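Local structure of DNA polymerase (Bacillus phage phi29, 2PY5) at residues F[412-417]-F[558-563]. The protein replicates phage DNA by protein-primed, strand-displacing synthesis with high processivity and fidelity, and proofreads with a 3'-5' exonuclease activity. The protein carries 2 engineered substitutions. Numbering follows the deposited sequence.
With EDO (1,2-ethanediol), chain O; nucleotides of chain B.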
loop_
_atom_site.group_PDB
_atom_site.type_symbol
_atom_site.label_atom_id
_atom_site.label_comp_id
_atom_site.label_asym_id
_atom_site.label_seq_id
_atom_site.Cartn_x
_atom_site.Cartn_y
_atom_site.Cartn_z
ATOM N N LEU F 412 11.456 -13.737 19.296
ATOM C CA LEU F 412 11.900 -13.871 17.927
ATOM C C LEU F 412 12.850 -12.751 17.517
ATOM O O LEU F 412 12.594 -11.567 17.793
ATOM C CB LEU F 412 10.703 -13.870 16.978
ATOM C CG LEU F 412 9.868 -15.142 16.976
ATOM C CD1 LEU F 412 8.720 -14.999 16.013
ATOM C CD2 LEU F 412 10.740 -16.367 16.618
ATOM N N GLY F 413 13.916 -13.138 16.825
ATOM C CA GLY F 413 14.781 -12.223 16.112
ATOM C C GLY F 413 14.778 -12.641 14.653
ATOM O O GLY F 413 14.211 -13.688 14.299
ATOM N N PHE F 414 15.382 -11.813 13.807
ATOM C CA PHE F 414 15.402 -12.044 12.367
ATOM C C PHE F 414 16.778 -11.747 11.811
ATOM O O PHE F 414 17.406 -10.738 12.178
ATOM C CB PHE F 414 14.340 -11.182 11.699
ATOM C CG PHE F 414 12.971 -11.436 12.246
ATOM C CD1 PHE F 414 12.528 -10.778 13.383
ATOM C CD2 PHE F 414 12.152 -12.375 11.664
ATOM C CE1 PHE F 414 11.285 -11.039 13.919
ATOM C CE2 PHE F 414 10.897 -12.646 12.198
ATOM C CZ PHE F 414 10.467 -11.981 13.317
ATOM N N ARG F 415 17.275 -12.654 10.977
ATOM C CA ARG F 415 18.568 -12.479 10.331
ATOM C C ARG F 415 18.344 -12.413 8.834
ATOM O O ARG F 415 17.445 -13.053 8.318
ATOM C CB ARG F 415 19.530 -13.627 10.677
ATOM C CG ARG F 415 19.103 -15.023 10.242
ATOM C CD ARG F 415 20.149 -16.035 10.613
ATOM N NE ARG F 415 19.717 -17.410 10.394
ATOM C CZ ARG F 415 19.776 -18.052 9.229
ATOM N NH1 ARG F 415 20.235 -17.457 8.143
ATOM N NH2 ARG F 415 19.362 -19.308 9.158
ATOM N N LEU F 416 19.172 -11.637 8.138
ATOM C CA LEU F 416 19.129 -11.638 6.702
ATOM C C LEU F 416 19.583 -13.004 6.211
ATOM O O LEU F 416 20.623 -13.511 6.629
ATOM C CB LEU F 416 20.025 -10.542 6.110
ATOM C CG LEU F 416 19.897 -10.190 4.641
ATOM C CD1 LEU F 416 18.494 -9.663 4.285
ATOM C CD2 LEU F 416 20.987 -9.183 4.270
ATOM N N GLY F 417 18.799 -13.579 5.311
ATOM C CA GLY F 417 19.072 -14.892 4.773
ATOM C C GLY F 417 20.019 -14.901 3.597
ATOM O O GLY F 417 20.733 -13.923 3.328
ATOM N N PRO F 558 4.494 -2.683 17.787
ATOM C CA PRO F 558 4.759 -4.097 18.027
ATOM C C PRO F 558 6.162 -4.376 18.577
ATOM O O PRO F 558 7.162 -3.917 18.019
ATOM C CB PRO F 558 4.579 -4.716 16.650
ATOM C CG PRO F 558 4.952 -3.628 15.721
ATOM C CD PRO F 558 4.538 -2.356 16.353
ATOM N N VAL F 559 6.218 -5.130 19.672
ATOM C CA VAL F 559 7.466 -5.534 20.283
ATOM C C VAL F 559 7.491 -7.062 20.329
ATOM O O VAL F 559 6.534 -7.680 20.803
ATOM C CB VAL F 559 7.580 -4.971 21.726
ATOM C CG1 VAL F 559 8.880 -5.416 22.386
ATOM C CG2 VAL F 559 7.445 -3.449 21.702
ATOM N N GLN F 560 8.574 -7.677 19.844
ATOM C CA GLN F 560 8.760 -9.117 20.013
ATOM C C GLN F 560 9.179 -9.407 21.450
ATOM O O GLN F 560 10.175 -8.860 21.952
ATOM C CB GLN F 560 9.827 -9.705 19.088
ATOM C CG GLN F 560 9.597 -9.485 17.584
ATOM C CD GLN F 560 8.484 -10.334 16.952
ATOM O OE1 GLN F 560 8.055 -10.054 15.821
ATOM N NE2 GLN F 560 8.012 -11.324 17.646
ATOM N N VAL F 561 8.408 -10.276 22.087
ATOM C CA VAL F 561 8.657 -10.766 23.428
ATOM C C VAL F 561 8.562 -12.308 23.429
ATOM O O VAL F 561 8.139 -12.905 22.433
ATOM C CB VAL F 561 7.619 -10.160 24.413
ATOM C CG1 VAL F 561 7.704 -8.644 24.406
ATOM C CG2 VAL F 561 6.191 -10.616 24.027
ATOM N N PRO F 562 8.963 -12.973 24.529
ATOM C CA PRO F 562 8.765 -14.415 24.581
ATOM C C PRO F 562 7.279 -14.765 24.355
ATOM O O PRO F 562 6.398 -14.237 25.035
ATOM C CB PRO F 562 9.258 -14.789 25.991
ATOM C CG PRO F 562 10.206 -13.697 26.326
ATOM C CD PRO F 562 9.634 -12.470 25.739
ATOM N N GLY F 563 7.025 -15.600 23.365
ATOM C CA GLY F 563 5.672 -16.032 23.038
ATOM C C GLY F 563 5.042 -15.384 21.830
ATOM O O GLY F 563 4.211 -15.984 21.167
HETATM C C1 EDO O . 20.611 -17.925 14.338
HETATM O O1 EDO O . 20.096 -18.536 13.150
HETATM C C2 EDO O . 21.706 -16.912 13.991
HETATM O O2 EDO O . 21.405 -15.589 14.469
ATOM P P DT B 5 15.158 -5.085 10.540
ATOM O OP1 DT B 5 15.950 -3.838 10.371
ATOM O OP2 DT B 5 15.664 -6.370 10.008
ATOM O "O5'" DT B 5 14.920 -5.332 12.105
ATOM C "C5'" DT B 5 14.495 -4.273 12.946
ATOM C "C4'" DT B 5 13.810 -4.824 14.182
ATOM O "O4'" DT B 5 12.525 -5.395 13.835
ATOM C "C3'" DT B 5 14.551 -5.941 14.903
ATOM O "O3'" DT B 5 14.336 -5.803 16.299
ATOM C "C2'" DT B 5 13.916 -7.219 14.359
ATOM C "C1'" DT B 5 12.475 -6.763 14.214
ATOM N N1 DT B 5 11.684 -7.424 13.139
ATOM C C2 DT B 5 10.430 -7.922 13.426
ATOM O O2 DT B 5 9.869 -7.881 14.531
ATOM N N3 DT B 5 9.810 -8.472 12.326
ATOM C C4 DT B 5 10.299 -8.579 11.037
ATOM O O4 DT B 5 9.624 -9.085 10.144
ATOM C C5 DT B 5 11.605 -8.028 10.810
ATOM C C7 DT B 5 12.240 -8.079 9.460
ATOM C C6 DT B 5 12.234 -7.477 11.862
HETATM O O HOH W 1 8.619 -13.068 19.780
#
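Leu412 and Gln560 bring the two strands nearest each other, their CA atoms 6.1 Å apart, and beyond this point the backbones diverge. Each strand pairs within its own hairpin: 412-416 with 402-406, and 551-561 with 564-573. The hairpins meet through the Gln560 side chain, which touches the backbone and side chain of Leu412 and the Phe414 ring, and through one bridging water, which accepts from Leu412 N at 3.0 Å and donates to Val561 O at 2.7 Å.

Gln560 CB sits 3.6 Å from Leu412 O, and a bend at chi2 (-73°) brings the amide up against both Leu412 CB and the rim of the Phe414 ring. Leu412 meets the amide with CB and, more distantly, CD1, the two side chains crossing at a slant, while it also packs on Ile71 and Asn72 of helix 63-76; a branched aliphatic residue suits this buried corner. Glutamine is long and flexible enough to span the gap and bring a polar amide near the DNA.

Phe414 presents its edge to that amide, the two planes 62° apart, and one ring face to thymidine DT5 of chain B. The base lies over this face, offset toward the rim, with Phe414 CE1 3.3 Å from C2 of DT5, a place for which a flat, apolar ring is well suited. Gln560 reaches the same base, its CG 3.5 Å from O2 of DT5.

Here the TPR2 region, known in this protein-primed family B polymerase for helping to encircle DNA, meets the C-terminal hairpin beside exonuclease-domain helix 63-76, close to the ssDNA-binding Phe65. The contacts with the thymine are consistent with a role in guiding the single strand.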